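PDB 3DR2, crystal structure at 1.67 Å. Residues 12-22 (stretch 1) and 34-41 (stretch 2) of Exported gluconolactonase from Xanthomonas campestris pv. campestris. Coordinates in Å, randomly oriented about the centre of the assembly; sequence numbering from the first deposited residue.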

ATOM      1  N   PRO A  12      -4.542   1.927  25.181  1.00 23.82           N
ATOM      2  CA  PRO A  12      -3.925   0.641  25.510  1.00 24.17           C
ATOM      3  C   PRO A  12      -3.834  -0.346  24.354  1.00 23.10           C
ATOM      4  O   PRO A  12      -4.671  -0.354  23.444  1.00 21.74           O
ATOM      5  CB  PRO A  12      -4.797   0.123  26.654  1.00 26.41           C
ATOM      6  CG  PRO A  12      -6.144   0.700  26.336  1.00 26.37           C
ATOM      7  CD  PRO A  12      -5.795   2.114  25.937  1.00 26.37           C
ATOM      8  N   ALA A  13      -2.801  -1.177  24.403  1.00 22.09           N
ATOM      9  CA  ALA A  13      -2.592  -2.191  23.386  1.00 21.27           C
ATOM     10  C   ALA A  13      -3.617  -3.290  23.619  1.00 23.09           C
ATOM     11  O   ALA A  13      -4.203  -3.391  24.701  1.00 23.78           O
ATOM     12  CB  ALA A  13      -1.182  -2.755  23.491  1.00 21.19           C
ATOM     13  N   VAL A  14      -3.827  -4.113  22.603  1.00 20.77           N
ATOM     14  CA  VAL A  14      -4.775  -5.212  22.681  1.00 21.89           C
ATOM     15  C   VAL A  14      -4.002  -6.518  22.506  1.00 21.60           C
ATOM     16  O   VAL A  14      -3.136  -6.613  21.642  1.00 23.02           O
ATOM     17  CB  VAL A  14      -5.843  -5.078  21.570  1.00 21.30           C
ATOM     18  CG1 VAL A  14      -6.800  -6.253  21.615  1.00 23.95           C
ATOM     19  CG2 VAL A  14      -6.599  -3.766  21.738  1.00 22.50           C
ATOM     20  N   PRO A  15      -4.283  -7.535  23.340  1.00 19.79           N
ATOM     21  CA  PRO A  15      -3.564  -8.807  23.207  1.00 21.50           C
ATOM     22  C   PRO A  15      -3.713  -9.373  21.799  1.00 19.89           C
ATOM     23  O   PRO A  15      -4.784  -9.295  21.203  1.00 20.45           O
ATOM     24  CB  PRO A  15      -4.232  -9.691  24.257  1.00 22.32           C
ATOM     25  CG  PRO A  15      -4.630  -8.702  25.308  1.00 22.71           C
ATOM     26  CD  PRO A  15      -5.214  -7.584  24.482  1.00 22.05           C
ATOM     27  N   ALA A  16      -2.634  -9.940  21.272  1.00 21.18           N
ATOM     28  CA  ALA A  16      -2.656 -10.515  19.933  1.00 20.90           C
ATOM     29  C   ALA A  16      -3.335 -11.877  19.954  1.00 21.49           C
ATOM     30  O   ALA A  16      -3.254 -12.601  20.941  1.00 23.43           O
ATOM     31  CB  ALA A  16      -1.237 -10.647  19.399  1.00 20.00           C
ATOM     32  N   ASP A  17      -4.006 -12.220  18.862  1.00 23.80           N
ATOM     33  CA  ASP A  17      -4.688 -13.501  18.777  1.00 25.38           C
ATOM     34  C   ASP A  17      -3.746 -14.555  18.202  1.00 25.90           C
ATOM     35  O   ASP A  17      -3.725 -14.802  16.995  1.00 25.82           O
ATOM     36  CB  ASP A  17      -5.943 -13.381  17.911  1.00 27.29           C
ATOM     37  CG  ASP A  17      -6.831 -14.608  17.999  1.00 29.25           C
ATOM     38  OD1 ASP A  17      -7.949 -14.578  17.442  1.00 31.85           O
ATOM     39  OD2 ASP A  17      -6.410 -15.604  18.623  1.00 33.49           O
ATOM     40  N   CYS A  18      -2.960 -15.167  19.081  1.00 24.89           N
ATOM     41  CA  CYS A  18      -2.011 -16.192  18.680  1.00 26.28           C
ATOM     42  C   CYS A  18      -1.632 -17.043  19.886  1.00 26.09           C
ATOM     43  O   CYS A  18      -1.952 -16.699  21.028  1.00 27.22           O
ATOM     44  CB  CYS A  18      -0.759 -15.543  18.072  1.00 26.48           C
ATOM     45  SG  CYS A  18       0.136 -14.417  19.179  1.00 28.79           S
ATOM     46  N   ASP A  19      -0.958 -18.158  19.633  1.00 27.00           N
ATOM     47  CA  ASP A  19      -0.552 -19.041  20.716  1.00 24.93           C
ATOM     48  C   ASP A  19       0.587 -18.427  21.517  1.00 26.29           C
ATOM     49  O   ASP A  19       1.382 -17.639  20.989  1.00 23.81           O
ATOM     50  CB  ASP A  19      -0.112 -20.402  20.162  1.00 27.50           C
ATOM     51  CG  ASP A  19      -1.246 -21.155  19.490  1.00 28.97           C
ATOM     52  OD1 ASP A  19      -2.336 -21.251  20.096  1.00 32.50           O
ATOM     53  OD2 ASP A  19      -1.050 -21.660  18.364  1.00 31.77           O
ATOM     54  N   PRO A  20       0.671 -18.762  22.814  1.00 26.62           N
ATOM     55  CA  PRO A  20       1.740 -18.227  23.662  1.00 24.72           C
ATOM     56  C   PRO A  20       3.073 -18.857  23.262  1.00 24.76           C
ATOM     57  O   PRO A  20       3.102 -19.853  22.536  1.00 26.36           O
ATOM     58  CB  PRO A  20       1.295 -18.628  25.067  1.00 26.36           C
ATOM     59  CG  PRO A  20       0.583 -19.931  24.823  1.00 26.70           C
ATOM     60  CD  PRO A  20      -0.242 -19.620  23.592  1.00 26.60           C
ATOM     61  N   PRO A  21       4.191 -18.280  23.721  1.00 24.11           N
ATOM     62  CA  PRO A  21       5.526 -18.795  23.399  1.00 24.92           C
ATOM     63  C   PRO A  21       5.769 -20.267  23.730  1.00 28.09           C
ATOM     64  O   PRO A  21       5.312 -20.776  24.756  1.00 28.24           O
ATOM     65  CB  PRO A  21       6.446 -17.869  24.188  1.00 25.03           C
ATOM     66  CG  PRO A  21       5.705 -16.580  24.156  1.00 23.45           C
ATOM     67  CD  PRO A  21       4.292 -17.010  24.461  1.00 21.82           C
ATOM     68  N   ARG A  22       6.491 -20.937  22.833  1.00 29.13           N
ATOM     69  CA  ARG A  22       6.856 -22.347  22.971  1.00 29.92           C
ATOM     70  C   ARG A  22       8.329 -22.326  23.371  1.00 29.16           C
ATOM     71  O   ARG A  22       9.211 -22.184  22.516  1.00 29.10           O
ATOM     72  CB  ARG A  22       6.685 -23.059  21.627  1.00 29.76           C
ATOM     73  CG  ARG A  22       7.106 -24.520  21.601  1.00 30.76           C
ATOM     74  CD  ARG A  22       7.391 -24.948  20.165  1.00 30.40           C
ATOM     75  NE  ARG A  22       7.675 -26.375  20.034  1.00 32.47           N
ATOM     76  CZ  ARG A  22       6.792 -27.343  20.270  1.00 32.42           C
ATOM     77  NH1 ARG A  22       5.559 -27.041  20.656  1.00 33.25           N
ATOM     78  NH2 ARG A  22       7.141 -28.614  20.111  1.00 32.73           N
ATOM     79  N   ASP A  34       5.765 -14.961  31.918  1.00 24.03           N
ATOM     80  CA  ASP A  34       4.427 -15.166  31.368  1.00 24.75           C
ATOM     81  C   ASP A  34       4.031 -14.098  30.343  1.00 24.27           C
ATOM     82  O   ASP A  34       2.846 -13.844  30.120  1.00 24.30           O
ATOM     83  CB  ASP A  34       3.395 -15.191  32.501  1.00 27.77           C
ATOM     84  CG  ASP A  34       3.511 -16.432  33.372  1.00 31.54           C
ATOM     85  OD1 ASP A  34       4.615 -16.701  33.893  1.00 34.61           O
ATOM     86  OD2 ASP A  34       2.494 -17.140  33.539  1.00 35.47           O
ATOM     87  N   ALA A  35       5.027 -13.485  29.711  1.00 23.64           N
ATOM     88  CA  ALA A  35       4.772 -12.445  28.720  1.00 23.48           C
ATOM     89  C   ALA A  35       3.907 -12.949  27.571  1.00 22.74           C
ATOM     90  O   ALA A  35       4.118 -14.048  27.059  1.00 23.38           O
ATOM     91  CB  ALA A  35       6.096 -11.911  28.175  1.00 23.63           C
ATOM     92  N   ARG A  36       2.931 -12.133  27.177  1.00 22.42           N
ATOM     93  CA  ARG A  36       2.033 -12.457  26.074  1.00 22.57           C
ATOM     94  C   ARG A  36       2.152 -11.343  25.036  1.00 21.63           C
ATOM     95  O   ARG A  36       2.330 -10.180  25.389  1.00 21.44           O
ATOM     96  CB  ARG A  36       0.591 -12.566  26.574  1.00 24.64           C
ATOM     97  CG  ARG A  36       0.323 -13.802  27.426  1.00 25.74           C
ATOM     98  CD  ARG A  36       0.375 -15.074  26.587  1.00 27.20           C
ATOM     99  NE  ARG A  36       0.163 -16.283  27.385  1.00 29.06           N
ATOM    100  CZ  ARG A  36       1.051 -16.784  28.241  1.00 29.76           C
ATOM    101  NH1 ARG A  36       2.224 -16.186  28.422  1.00 29.87           N
ATOM    102  NH2 ARG A  36       0.766 -17.889  28.917  1.00 30.00           N
ATOM    103  N   LEU A  37       2.061 -11.700  23.759  1.00 20.92           N
ATOM    104  CA  LEU A  37       2.195 -10.726  22.677  1.00 19.19           C
ATOM    105  C   LEU A  37       1.030  -9.746  22.587  1.00 19.15           C
ATOM    106  O   LEU A  37      -0.124 -10.127  22.760  1.00 18.14           O
ATOM    107  CB  LEU A  37       2.341 -11.449  21.334  1.00 19.75           C
ATOM    108  CG  LEU A  37       2.728 -10.580  20.133  1.00 19.63           C
ATOM    109  CD1 LEU A  37       4.171 -10.125  20.274  1.00 22.23           C
ATOM    110  CD2 LEU A  37       2.555 -11.378  18.847  1.00 18.64           C
ATOM    111  N   LEU A  38       1.352  -8.485  22.302  1.00 16.48           N
ATOM    112  CA  LEU A  38       0.355  -7.428  22.163  1.00 18.12           C
ATOM    113  C   LEU A  38       0.388  -6.838  20.761  1.00 17.49           C
ATOM    114  O   LEU A  38       1.405  -6.917  20.063  1.00 17.05           O
ATOM    115  CB  LEU A  38       0.623  -6.287  23.150  1.00 19.09           C
ATOM    116  CG  LEU A  38       0.537  -6.531  24.658  1.00 22.72           C
ATOM    117  CD1 LEU A  38      -0.846  -7.035  25.014  1.00 22.70           C
ATOM    118  CD2 LEU A  38       1.584  -7.520  25.079  1.00 26.24           C
ATOM    119  N   THR A  39      -0.728  -6.241  20.360  1.00 16.38           N
ATOM    120  CA  THR A  39      -0.829  -5.592  19.058  1.00 18.93           C
ATOM    121  C   THR A  39      -0.813  -4.089  19.299  1.00 16.77           C
ATOM    122  O   THR A  39      -1.671  -3.565  20.012  1.00 16.66           O
ATOM    123  CB  THR A  39      -2.140  -5.972  18.346  1.00 17.47           C
ATOM    124  OG1 THR A  39      -2.173  -7.388  18.140  1.00 18.02           O
ATOM    125  CG2 THR A  39      -2.247  -5.256  17.000  1.00 19.84           C
ATOM    126  N   LEU A  40       0.162  -3.398  18.710  1.00 16.13           N
ATOM    127  CA  LEU A  40       0.283  -1.952  18.875  1.00 15.50           C
ATOM    128  C   LEU A  40      -0.306  -1.179  17.703  1.00 15.30           C
ATOM    129  O   LEU A  40      -0.682  -0.020  17.845  1.00 15.93           O
ATOM    130  CB  LEU A  40       1.754  -1.557  19.045  1.00 17.08           C
ATOM    131  CG  LEU A  40       2.514  -2.203  20.207  1.00 18.08           C
ATOM    132  CD1 LEU A  40       3.949  -1.703  20.236  1.00 18.13           C
ATOM    133  CD2 LEU A  40       1.815  -1.871  21.512  1.00 17.85           C
ATOM    134  N   TYR A  41      -0.375  -1.825  16.545  1.00 14.95           N
ATOM    135  CA  TYR A  41      -0.913  -1.194  15.346  1.00 13.17           C
ATOM    136  C   TYR A  41      -1.306  -2.308  14.392  1.00 13.53           C
ATOM    137  O   TYR A  41      -0.633  -3.328  14.327  1.00 14.60           O
ATOM    138  CB  TYR A  41       0.157  -0.312  14.692  1.00 14.08           C
ATOM    139  CG  TYR A  41      -0.348   0.622  13.610  1.00 14.26           C
ATOM    140  CD1 TYR A  41      -1.053   1.780  13.933  1.00 15.28           C
ATOM    141  CD2 TYR A  41      -0.088   0.365  12.260  1.00 15.22           C
ATOM    142  CE1 TYR A  41      -1.485   2.666  12.946  1.00 15.32           C
ATOM    143  CE2 TYR A  41      -0.511   1.238  11.265  1.00 13.53           C
ATOM    144  CZ  TYR A  41      -1.210   2.393  11.617  1.00 16.90           C
ATOM    145  OH  TYR A  41      -1.609   3.288  10.646  1.00 16.19           O
TER
HETATM  146  O   HOH W   1      -4.691  -7.760  18.656  1.00 27.84           O
HETATM  147  O   HOH W   2      -1.681 -12.326  23.232  1.00 23.97           O

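The polar framework of this contact is made by main-chain atoms. Thr39 N donates to Val14 O at 2.8 Å with an N-H...O angle of 161°, and Ala16 N donates to Leu37 O at 2.9 Å with an angle of 176°, so both are short and nearly straight. The return bond of the first pair, from Val14 N to Thr39 O, is well aligned at 168° but stretched to 3.4 Å, and counts as weak. Reciprocal N-to-O bonding identifies Val14 and Thr39 as an antiparallel hydrogen-bonded pair, with CA atoms 5.4 Å apart. At the next step Pro15 faces Leu38 as a non-hydrogen-bonded pair; their CA atoms approach to 4.3 Å. Proline has no amide hydrogen to give, and here its nitrogen falls at a position where the ladder asks for none.

Two waters extend this framework. Water 1 donates to Pro15 O at 3.0 Å and lies 2.6 Å from Thr39 OG1, a hydrogen bond that ties the threonine side chain to the opposing backbone. Water 2 donates to Ala16 O at 2.8 Å and to Leu37 O at 2.7 Å. Leu37 O therefore accepts twice, from the Ala16 amide and from this water.

Packing follows the register. The side chains of Val14 and Thr39 lie on the same face of the sheet, whereas those of Pro15 and Leu38 diverge; even so, Pro15 CG and Leu38 CD1 remain 4.1 Å apart. Ala13 points toward the second stretch, and its CB is 4.0 Å from Leu38 CB and 3.7 Å from Leu40 CD2. The CA-to-CB bond of Leu40 points away, so its contact depends on the outer part of the side chain, carried back by chi1 of -58° and chi2 of 180°. Ala16 CB also points toward the partner and sits 3.6 Å from Thr39 OG1. Leu37 CD2 is shared: Ala16 CB and Cys18 SG each lie 3.9 Å from it, with Cys18 in the p rotamer.

After Ala16 the backbones draw apart, Cys18 CA lying 8.0 Å from Leu37 CA; they come nearer again at Pro20, whose CA is 6.3 Å from Arg36 CA, and there side chains span the gap. Pro20 CB lies over one face of the Arg36 guanidinium, 3.5 Å from Arg36 NE. Within its own stretch, Arg36 NH1 donates to Ala35 O at 3.2 Å and 146°, a bond that helps hold the group in place. Ala35 O is also 3.9 Å from Pro21 CD. Altogether the two stretches bury 490 Å², both sides summed.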